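Local coordinates for protein TipC2 (Streptococcus intermedius B196, PDB 6DHX) that probably acts as an immunity protein (antitoxin) that recognises and neutralises an antibacterial toxin exported by a type VII secretion system, at residues A[27-32]-A[81-86]; A[37-42]-A[77-82]; A[90-95]-A[160-165]. All blocks are in the same frame, centred on the assembly; numbering follows the deposited sequence.

Contact 1 of 3, residues A[27-32]-A[81-86]; sequences QETEKT and FSFLNK
The last turns of helix 21-32 pass over the end of strand 74-82 and the loop after it, with the CA atoms of Glu30 and Phe83 7.5 Å apart and those of Thr29 and Phe81 8.4 Å apart. Thr29 presses its side chain onto Phe81. CG2 lies anti to the backbone N and sits over the middle of the ring, 3.7 Å from the ring centroid of Phe81 and 8° off its normal, a CH-pi contact. On the other branch of Thr29, OG1 comes within 3.4 Å of Phe81 CZ; its hydrogen bond goes back along the helix to Ile25 O, so a buried hydroxyl is satisfied where it meets an aromatic surface. At the next residue, Glu30 CG covers Phe83 in a second CH-pi contact, 3.9 Å from the centroid. The Glu30 chain then bends at chi2 (-86°) and leads its carboxylate away. Phe81 CB backs the opposite face of Phe83, 3.7 Å above the ring plane, so this ring is held from both sides, and Tyr26 adds an edge-to-face contact. No hydrogen bond joins the segments: this is apolar packing of an N-terminal alpha-helix against the end of an antiparallel-paired beta-strand and the loop after it.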
loop_
_atom_site.group_PDB
_atom_site.type_symbol
_atom_site.label_atom_id
_atom_site.label_comp_id
_atom_site.label_asym_id
_atom_site.label_seq_id
_atom_site.Cartn_x
_atom_site.Cartn_y
_atom_site.Cartn_z
ATOM N N GLN A 27 10.982 -9.157 1.996
ATOM C CA GLN A 27 11.928 -10.122 2.573
ATOM C C GLN A 27 12.424 -9.669 3.929
ATOM O O GLN A 27 12.635 -10.494 4.823
ATOM C CB GLN A 27 13.104 -10.329 1.604
ATOM C CG GLN A 27 12.598 -11.058 0.333
ATOM C CD GLN A 27 13.656 -11.286 -0.732
ATOM O OE1 GLN A 27 13.349 -11.179 -1.924
ATOM N NE2 GLN A 27 14.908 -11.617 -0.331
ATOM N N GLU A 28 12.697 -8.372 4.091
ATOM C CA GLU A 28 13.191 -7.972 5.407
ATOM C C GLU A 28 12.072 -8.055 6.436
ATOM O O GLU A 28 12.344 -8.376 7.603
ATOM C CB GLU A 28 13.767 -6.570 5.337
ATOM C CG GLU A 28 14.352 -6.027 6.656
ATOM C CD GLU A 28 15.614 -6.720 7.155
ATOM O OE1 GLU A 28 16.213 -7.553 6.448
ATOM O OE2 GLU A 28 16.024 -6.352 8.276
ATOM N N THR A 29 10.828 -7.782 6.014
ATOM C CA THR A 29 9.726 -7.934 6.976
ATOM C C THR A 29 9.493 -9.386 7.310
ATOM O O THR A 29 9.303 -9.706 8.479
ATOM C CB THR A 29 8.440 -7.266 6.464
ATOM O OG1 THR A 29 8.724 -5.885 6.204
ATOM C CG2 THR A 29 7.302 -7.387 7.576
ATOM N N GLU A 30 9.553 -10.298 6.321
ATOM C CA GLU A 30 9.355 -11.694 6.655
ATOM C C GLU A 30 10.477 -12.230 7.553
ATOM O O GLU A 30 10.239 -13.097 8.421
ATOM C CB GLU A 30 9.243 -12.520 5.352
ATOM C CG GLU A 30 8.706 -13.938 5.643
ATOM C CD GLU A 30 9.811 -14.933 6.039
ATOM O OE1 GLU A 30 10.997 -14.667 5.727
ATOM O OE2 GLU A 30 9.504 -15.979 6.675
ATOM N N LYS A 31 11.696 -11.710 7.363
ATOM C CA LYS A 31 12.824 -12.125 8.171
ATOM C C LYS A 31 12.683 -11.685 9.623
ATOM O O LYS A 31 13.108 -12.417 10.520
ATOM C CB LYS A 31 14.117 -11.547 7.558
ATOM C CG LYS A 31 15.334 -11.731 8.455
ATOM C CD LYS A 31 16.559 -11.017 7.799
ATOM C CE LYS A 31 17.831 -11.251 8.581
ATOM N NZ LYS A 31 19.043 -10.766 7.838
ATOM N N THR A 32 12.080 -10.510 9.859
ATOM C CA THR A 32 12.108 -9.867 11.175
ATOM C C THR A 32 10.778 -9.873 11.927
ATOM O O THR A 32 10.798 -9.657 13.150
ATOM C CB THR A 32 12.559 -8.405 11.060
ATOM O OG1 THR A 32 11.643 -7.643 10.279
ATOM C CG2 THR A 32 13.971 -8.329 10.371
ATOM N N PHE A 81 0.942 -7.445 4.801
ATOM C CA PHE A 81 1.815 -8.498 4.282
ATOM C C PHE A 81 1.078 -9.827 4.232
ATOM O O PHE A 81 0.447 -10.205 5.228
ATOM C CB PHE A 81 3.032 -8.636 5.211
ATOM C CG PHE A 81 3.944 -7.467 5.134
ATOM C CD1 PHE A 81 3.677 -6.312 5.864
ATOM C CD2 PHE A 81 5.054 -7.489 4.284
ATOM C CE1 PHE A 81 4.517 -5.165 5.787
ATOM C CE2 PHE A 81 5.893 -6.363 4.184
ATOM C CZ PHE A 81 5.604 -5.178 4.928
ATOM N N SER A 82 1.124 -10.514 3.080
ATOM C CA SER A 82 0.498 -11.832 2.949
ATOM C C SER A 82 1.628 -12.787 2.625
ATOM O O SER A 82 2.122 -12.809 1.492
ATOM C CB SER A 82 -0.581 -11.880 1.863
ATOM O OG SER A 82 -1.629 -10.980 2.186
ATOM N N PHE A 83 2.062 -13.537 3.624
ATOM C CA PHE A 83 3.190 -14.442 3.415
ATOM C C PHE A 83 2.774 -15.862 3.078
ATOM O O PHE A 83 3.580 -16.624 2.513
ATOM C CB PHE A 83 4.050 -14.527 4.682
ATOM C CG PHE A 83 4.675 -13.247 5.115
ATOM C CD1 PHE A 83 5.366 -12.440 4.215
ATOM C CD2 PHE A 83 4.626 -12.872 6.477
ATOM C CE1 PHE A 83 5.983 -11.268 4.637
ATOM C CE2 PHE A 83 5.225 -11.703 6.894
ATOM C CZ PHE A 83 5.917 -10.898 5.990
ATOM N N LEU A 84 1.571 -16.261 3.463
ATOM C CA LEU A 84 1.227 -17.678 3.509
ATOM C C LEU A 84 0.432 -18.170 2.303
ATOM O O LEU A 84 0.327 -19.387 2.119
ATOM C CB LEU A 84 0.389 -17.962 4.770
ATOM C CG LEU A 84 1.072 -18.370 6.068
ATOM C CD1 LEU A 84 2.393 -17.681 6.307
ATOM C CD2 LEU A 84 0.106 -18.201 7.266
ATOM N N ASN A 85 -0.193 -17.284 1.535
ATOM C CA ASN A 85 -1.115 -17.706 0.483
ATOM C C ASN A 85 -0.358 -17.921 -0.835
ATOM O O ASN A 85 0.826 -17.603 -0.953
ATOM C CB ASN A 85 -2.221 -16.672 0.291
ATOM C CG ASN A 85 -1.679 -15.298 -0.059
ATOM O OD1 ASN A 85 -0.585 -14.915 0.399
ATOM N ND2 ASN A 85 -2.432 -14.543 -0.855
ATOM N N LYS A 86 -1.064 -18.459 -1.835
ATOM C CA LYS A 86 -0.406 -18.764 -3.109
ATOM C C LYS A 86 -0.031 -17.492 -3.847
ATOM O O LYS A 86 1.011 -17.437 -4.507
ATOM C CB LYS A 86 -1.308 -19.631 -3.982
ATOM C CG LYS A 86 -1.424 -21.061 -3.489
ATOM C CD LYS A 86 -2.388 -21.837 -4.398
ATOM C CE LYS A 86 -2.557 -23.263 -3.897
ATOM N NZ LYS A 86 -3.583 -23.990 -4.704
#

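Contact 2 of 3, residues A[37-42]-A[77-82]; sequences NIFNKL and IAIDFS
In the buried apolar layer between the sheet and the chain that follows helix 21-32, Phe39 of a short 3-10 segment meets Ile79 and Phe81 of strand 74-82. The backbones stay well apart, 10.5 Å between the CA atoms of Phe39 and Ile79, and the gap is bridged by side chains alone. Two neighbouring parts of the Phe39 ring's far rim do the touching, both partners lying on the same side of its plane. Phe39 CE1 lies 4.0 Å from Ile79 CD1, and CZ is equally close to that methyl. Ile79 reaches so far because its CD1 branch is stretched out, with chi2 at 171°, and the two side chains cross at about a right angle. Further round the rim, Phe39 CE2 comes 3.8 Å from Phe81 CZ, the two side chains meeting at a slant. Ile79 and Phe81 are alternate residues of the strand, and the ring bridges their ends.

The base of Phe39 is fixed by its own loop. Its backbone N donates to Asn37 OD1 over 2.9 Å in a fairly straight bond (165°), an Asx turn, and that oxygen also lies at the edge of the Phe39 ring, in its plane. Asn40 N to Asn37 O, at 2.8 Å, starts the 3-10 bonds. Thr29 of helix 21-32, Trp170 of helix 151-173 and Ile63 of strand 59-65 also touch Phe39, so two helices and two neighbouring strands converge on it. The arrangement is that of an Asx turn leading into a 3-10 turn whose aromatic residue packs on the antiparallel part of the sheet.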
loop_
_atom_site.group_PDB
_atom_site.type_symbol
_atom_site.label_atom_id
_atom_site.label_comp_id
_atom_site.label_asym_id
_atom_site.label_seq_id
_atom_site.Cartn_x
_atom_site.Cartn_y
_atom_site.Cartn_z
ATOM N N ASN A 37 10.257 -6.794 14.496
ATOM C CA ASN A 37 9.834 -6.268 13.197
ATOM C C ASN A 37 10.639 -5.039 12.822
ATOM O O ASN A 37 10.727 -4.094 13.594
ATOM C CB ASN A 37 8.339 -5.919 13.291
ATOM C CG ASN A 37 7.676 -5.768 11.914
ATOM O OD1 ASN A 37 8.175 -5.079 11.042
ATOM N ND2 ASN A 37 6.518 -6.423 11.741
ATOM N N ILE A 38 11.171 -5.041 11.586
ATOM C CA ILE A 38 11.911 -3.884 11.095
ATOM C C ILE A 38 11.107 -2.583 11.258
ATOM O O ILE A 38 11.666 -1.531 11.550
ATOM C CB ILE A 38 12.312 -4.129 9.612
ATOM C CG1 ILE A 38 13.066 -2.916 9.050
ATOM C CG2 ILE A 38 11.089 -4.418 8.681
ATOM C CD1 ILE A 38 14.379 -2.745 9.645
ATOM N N PHE A 39 9.779 -2.637 11.125
ATOM C CA PHE A 39 8.981 -1.421 11.216
ATOM C C PHE A 39 8.850 -0.903 12.639
ATOM O O PHE A 39 8.355 0.215 12.833
ATOM C CB PHE A 39 7.595 -1.667 10.591
ATOM C CG PHE A 39 7.612 -1.606 9.089
ATOM C CD1 PHE A 39 7.538 -0.375 8.401
ATOM C CD2 PHE A 39 7.729 -2.776 8.341
ATOM C CE1 PHE A 39 7.558 -0.339 6.988
ATOM C CE2 PHE A 39 7.737 -2.761 6.950
ATOM C CZ PHE A 39 7.675 -1.537 6.236
ATOM N N ASN A 40 9.288 -1.679 13.649
ATOM C CA ASN A 40 9.439 -1.095 14.978
ATOM C C ASN A 40 10.385 0.093 14.938
ATOM O O ASN A 40 10.294 0.951 15.815
ATOM C CB ASN A 40 9.984 -2.120 16.004
ATOM C CG ASN A 40 8.975 -3.257 16.282
ATOM O OD1 ASN A 40 7.793 -3.086 16.073
ATOM N ND2 ASN A 40 9.460 -4.399 16.739
ATOM N N LYS A 41 11.273 0.146 13.944
ATOM C CA LYS A 41 12.261 1.226 13.814
ATOM C C LYS A 41 11.649 2.510 13.263
ATOM O O LYS A 41 12.293 3.553 13.355
ATOM C CB LYS A 41 13.425 0.789 12.907
ATOM C CG LYS A 41 14.322 -0.325 13.534
ATOM C CD LYS A 41 15.465 -0.716 12.573
ATOM C CE LYS A 41 16.379 -1.784 13.198
ATOM N NZ LYS A 41 17.575 -2.060 12.367
ATOM N N LEU A 42 10.423 2.458 12.712
ATOM C CA LEU A 42 9.814 3.607 12.014
ATOM C C LEU A 42 8.823 4.246 12.975
ATOM O O LEU A 42 7.736 3.703 13.218
ATOM C CB LEU A 42 9.119 3.171 10.719
ATOM C CG LEU A 42 8.482 4.293 9.881
ATOM C CD1 LEU A 42 9.579 5.282 9.430
ATOM C CD2 LEU A 42 7.803 3.614 8.647
ATOM N N ILE A 77 -3.165 5.221 5.800
ATOM C CA ILE A 77 -2.061 4.720 4.996
ATOM C C ILE A 77 -1.619 3.428 5.660
ATOM O O ILE A 77 -1.324 3.418 6.859
ATOM C CB ILE A 77 -0.870 5.720 4.913
ATOM C CG1 ILE A 77 -1.309 7.132 4.506
ATOM C CG2 ILE A 77 0.237 5.151 3.965
ATOM C CD1 ILE A 77 -0.244 8.232 4.789
ATOM N N ALA A 78 -1.569 2.340 4.901
ATOM C CA ALA A 78 -1.355 1.043 5.536
ATOM C C ALA A 78 -0.552 0.134 4.623
ATOM O O ALA A 78 -0.533 0.304 3.397
ATOM C CB ALA A 78 -2.701 0.400 5.911
ATOM N N ILE A 79 0.158 -0.815 5.238
ATOM C CA ILE A 79 0.899 -1.842 4.500
ATOM C C ILE A 79 0.502 -3.185 5.078
ATOM O O ILE A 79 0.691 -3.411 6.267
ATOM C CB ILE A 79 2.426 -1.675 4.612
ATOM C CG1 ILE A 79 2.855 -0.229 4.311
ATOM C CG2 ILE A 79 3.106 -2.691 3.668
ATOM C CD1 ILE A 79 4.349 0.038 4.638
ATOM N N ASP A 80 -0.052 -4.063 4.256
ATOM C CA ASP A 80 -0.398 -5.412 4.701
ATOM C C ASP A 80 0.546 -6.413 4.057
ATOM O O ASP A 80 0.877 -6.277 2.888
ATOM C CB ASP A 80 -1.841 -5.790 4.315
ATOM C CG ASP A 80 -2.869 -5.110 5.177
ATOM O OD1 ASP A 80 -2.570 -4.851 6.337
ATOM O OD2 ASP A 80 -3.967 -4.748 4.682
ATOM N N PHE A 81 0.942 -7.445 4.801
ATOM C CA PHE A 81 1.815 -8.498 4.282
ATOM C C PHE A 81 1.078 -9.827 4.232
ATOM O O PHE A 81 0.447 -10.205 5.228
ATOM C CB PHE A 81 3.032 -8.636 5.211
ATOM C CG PHE A 81 3.944 -7.467 5.134
ATOM C CD1 PHE A 81 3.677 -6.312 5.864
ATOM C CD2 PHE A 81 5.054 -7.489 4.284
ATOM C CE1 PHE A 81 4.517 -5.165 5.787
ATOM C CE2 PHE A 81 5.893 -6.363 4.184
ATOM C CZ PHE A 81 5.604 -5.178 4.928
ATOM N N SER A 82 1.124 -10.514 3.080
ATOM C CA SER A 82 0.498 -11.832 2.949
ATOM C C SER A 82 1.628 -12.787 2.625
ATOM O O SER A 82 2.122 -12.809 1.492
ATOM C CB SER A 82 -0.581 -11.880 1.863
ATOM O OG SER A 82 -1.629 -10.980 2.186
#

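Contact 3 of 3, residues A[90-95]-A[160-165]; sequences ILIYFE and KIVNQK
Ile92 O accepts a hydrogen bond from Asn108 ND2, in addition to the backbone pairing of Ile92 with Asn108 of the neighbouring strand 102-111, a second tie to that strand at the residue whose side chain meets helix 151-173. The Ile92 side chain faces the helix, and its CG2 lies 4.1 Å from Val162 CG2, methyl to methyl. Two residues on, Phe94 makes the broader contact. Its CG stands between the backbone N and the carbonyl carbon, the crowded position (chi1 61°), and the ring offers a face to Ile161. Ile161 CB sits over the middle of this ring, 3.8 Å from the centroid of Phe94 and 7° off the normal. The two branches spread over this one face: CG2 of Ile161 comes within 3.6 Å of Phe94 CD1, while CG1 of Ile161 lies 3.9 Å from Phe94 CD2.

This is an alpha-helix lying across the antiparallel part of the sheet. The axes of strand segment 90-95 and helix segment 160-165 approach to 9.3 Å with their directions 123° apart, and the alternation of the strand sends Ile92 and Phe94 toward the helix and Tyr93 to the other face, where its ring meets Trp107.

Val162 CG2, lying anti to its own carbonyl carbon, serves both strand residues, for besides Ile92 it meets Phe94 CE1 at 3.9 Å, with the two side chains at about a right angle. Around this buried cluster, Ile106 of strand 102-111 and His157 of the helix flank Phe94, and Ile161 extends the packing to Tyr74 of strand 74-82.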
loop_
_atom_site.group_PDB
_atom_site.type_symbol
_atom_site.label_atom_id
_atom_site.label_comp_id
_atom_site.label_asym_id
_atom_site.label_seq_id
_atom_site.Cartn_x
_atom_site.Cartn_y
_atom_site.Cartn_z
ATOM N N ILE A 90 2.888 -7.950 -0.905
ATOM C CA ILE A 90 2.745 -6.794 -0.017
ATOM C C ILE A 90 1.710 -5.896 -0.651
ATOM O O ILE A 90 1.684 -5.737 -1.880
ATOM C CB ILE A 90 4.035 -5.977 0.126
ATOM C CG1 ILE A 90 5.233 -6.818 0.372
ATOM C CG2 ILE A 90 3.869 -4.833 1.079
ATOM C CD1 ILE A 90 6.220 -6.411 -0.702
ATOM N N LEU A 91 0.863 -5.302 0.176
ATOM C CA LEU A 91 -0.153 -4.363 -0.315
ATOM C C LEU A 91 0.077 -3.050 0.413
ATOM O O LEU A 91 0.005 -3.014 1.648
ATOM C CB LEU A 91 -1.555 -4.884 -0.027
ATOM C CG LEU A 91 -2.617 -3.784 -0.194
ATOM C CD1 LEU A 91 -2.802 -3.465 -1.722
ATOM C CD2 LEU A 91 -3.900 -4.265 0.412
ATOM N N ILE A 92 0.364 -1.982 -0.341
ATOM C CA ILE A 92 0.462 -0.626 0.197
ATOM C C ILE A 92 -0.793 0.097 -0.274
ATOM O O ILE A 92 -1.045 0.156 -1.476
ATOM C CB ILE A 92 1.719 0.095 -0.320
ATOM C CG1 ILE A 92 2.988 -0.663 0.130
ATOM C CG2 ILE A 92 1.701 1.604 0.095
ATOM C CD1 ILE A 92 4.227 -0.258 -0.719
ATOM N N TYR A 93 -1.584 0.642 0.641
ATOM C CA TYR A 93 -2.747 1.382 0.184
ATOM C C TYR A 93 -2.960 2.619 1.036
ATOM O O TYR A 93 -2.456 2.750 2.156
ATOM C CB TYR A 93 -4.023 0.517 0.150
ATOM C CG TYR A 93 -4.592 0.083 1.479
ATOM C CD1 TYR A 93 -4.108 -1.048 2.134
ATOM C CD2 TYR A 93 -5.655 0.794 2.053
ATOM C CE1 TYR A 93 -4.662 -1.457 3.367
ATOM C CE2 TYR A 93 -6.203 0.410 3.256
ATOM C CZ TYR A 93 -5.710 -0.715 3.921
ATOM O OH TYR A 93 -6.286 -1.113 5.132
ATOM N N PHE A 94 -3.711 3.559 0.462
ATOM C CA PHE A 94 -4.019 4.752 1.210
ATOM C C PHE A 94 -5.348 5.281 0.730
ATOM O O PHE A 94 -5.847 4.909 -0.346
ATOM C CB PHE A 94 -2.930 5.822 1.080
ATOM C CG PHE A 94 -2.684 6.315 -0.354
ATOM C CD1 PHE A 94 -1.775 5.657 -1.184
ATOM C CD2 PHE A 94 -3.319 7.463 -0.829
ATOM C CE1 PHE A 94 -1.508 6.122 -2.486
ATOM C CE2 PHE A 94 -3.067 7.921 -2.125
ATOM C CZ PHE A 94 -2.135 7.274 -2.948
ATOM N N GLU A 95 -5.940 6.117 1.574
ATOM C CA GLU A 95 -7.293 6.630 1.360
ATOM C C GLU A 95 -7.326 8.118 1.663
ATOM O O GLU A 95 -6.625 8.606 2.561
ATOM C CB GLU A 95 -8.347 5.897 2.239
ATOM C CG GLU A 95 -8.353 4.354 2.119
ATOM C CD GLU A 95 -9.547 3.700 2.833
ATOM O OE1 GLU A 95 -10.274 4.399 3.569
ATOM O OE2 GLU A 95 -9.744 2.471 2.661
ATOM N N LYS A 160 3.043 11.279 -3.993
ATOM C CA LYS A 160 3.135 11.915 -2.683
ATOM C C LYS A 160 3.153 10.895 -1.543
ATOM O O LYS A 160 3.937 11.028 -0.593
ATOM C CB LYS A 160 1.957 12.868 -2.523
ATOM C CG LYS A 160 2.009 13.662 -1.214
ATOM C CD LYS A 160 0.783 14.601 -1.197
ATOM C CE LYS A 160 0.524 15.161 0.194
ATOM N NZ LYS A 160 1.723 15.845 0.739
ATOM N N ILE A 161 2.279 9.895 -1.604
ATOM C CA ILE A 161 2.139 8.970 -0.487
ATOM C C ILE A 161 3.029 7.759 -0.644
ATOM O O ILE A 161 3.686 7.346 0.323
ATOM C CB ILE A 161 0.668 8.538 -0.312
ATOM C CG1 ILE A 161 -0.216 9.769 -0.056
ATOM C CG2 ILE A 161 0.564 7.449 0.811
ATOM C CD1 ILE A 161 0.184 10.595 1.197
ATOM N N VAL A 162 3.009 7.095 -1.806
ATOM C CA VAL A 162 3.830 5.880 -1.908
ATOM C C VAL A 162 5.305 6.245 -2.035
ATOM O O VAL A 162 6.151 5.692 -1.333
ATOM C CB VAL A 162 3.392 4.967 -3.069
ATOM C CG1 VAL A 162 4.380 3.735 -3.198
ATOM C CG2 VAL A 162 1.965 4.434 -2.825
ATOM N N ASN A 163 5.644 7.134 -2.980
ATOM C CA ASN A 163 7.074 7.373 -3.187
ATOM C C ASN A 163 7.673 8.271 -2.110
ATOM O O ASN A 163 8.700 7.931 -1.508
ATOM C CB ASN A 163 7.296 7.957 -4.585
ATOM C CG ASN A 163 7.137 6.887 -5.659
ATOM O OD1 ASN A 163 7.247 5.692 -5.365
ATOM N ND2 ASN A 163 6.909 7.298 -6.891
ATOM N N GLN A 164 7.053 9.418 -1.857
ATOM C CA GLN A 164 7.633 10.440 -0.994
ATOM C C GLN A 164 7.344 10.197 0.478
ATOM O O GLN A 164 7.888 10.906 1.349
ATOM C CB GLN A 164 7.120 11.842 -1.417
ATOM C CG GLN A 164 7.641 12.285 -2.806
ATOM C CD GLN A 164 9.105 11.881 -2.986
ATOM O OE1 GLN A 164 9.949 12.151 -2.115
ATOM N NE2 GLN A 164 9.402 11.193 -4.088
ATOM N N LYS A 165 6.539 9.196 0.801
ATOM C CA LYS A 165 6.279 8.937 2.203
ATOM C C LYS A 165 6.609 7.485 2.541
ATOM O O LYS A 165 7.592 7.234 3.269
ATOM C CB LYS A 165 4.829 9.292 2.563
ATOM C CG LYS A 165 4.524 9.270 4.063
ATOM C CD LYS A 165 3.156 9.934 4.294
ATOM C CE LYS A 165 2.776 9.935 5.751
ATOM N NZ LYS A 165 3.706 10.784 6.588
#

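In the fold
From the N terminus, helix 21-32 supplies the first side of contact 1 and the following 3-10 loop that of contact 2. The chain then runs through strands 45-51 and 59-65 before strand 74-82 closes contact 2 and, with the loop after it, contact 1. The shorter loop of contact 2 thus falls within the longer one of contact 1, and Phe81 takes part in both. Contact 3 opens afterwards on strand 89-99 and closes on helix 151-173, in series with both. Backbone pairing of Ala78 and Asp80 with Tyr93 and Leu91 joins contacts 2 and 3 through adjacent strands. Together they fasten the N-terminal helix, its trailing loop and the long helix to one sheet.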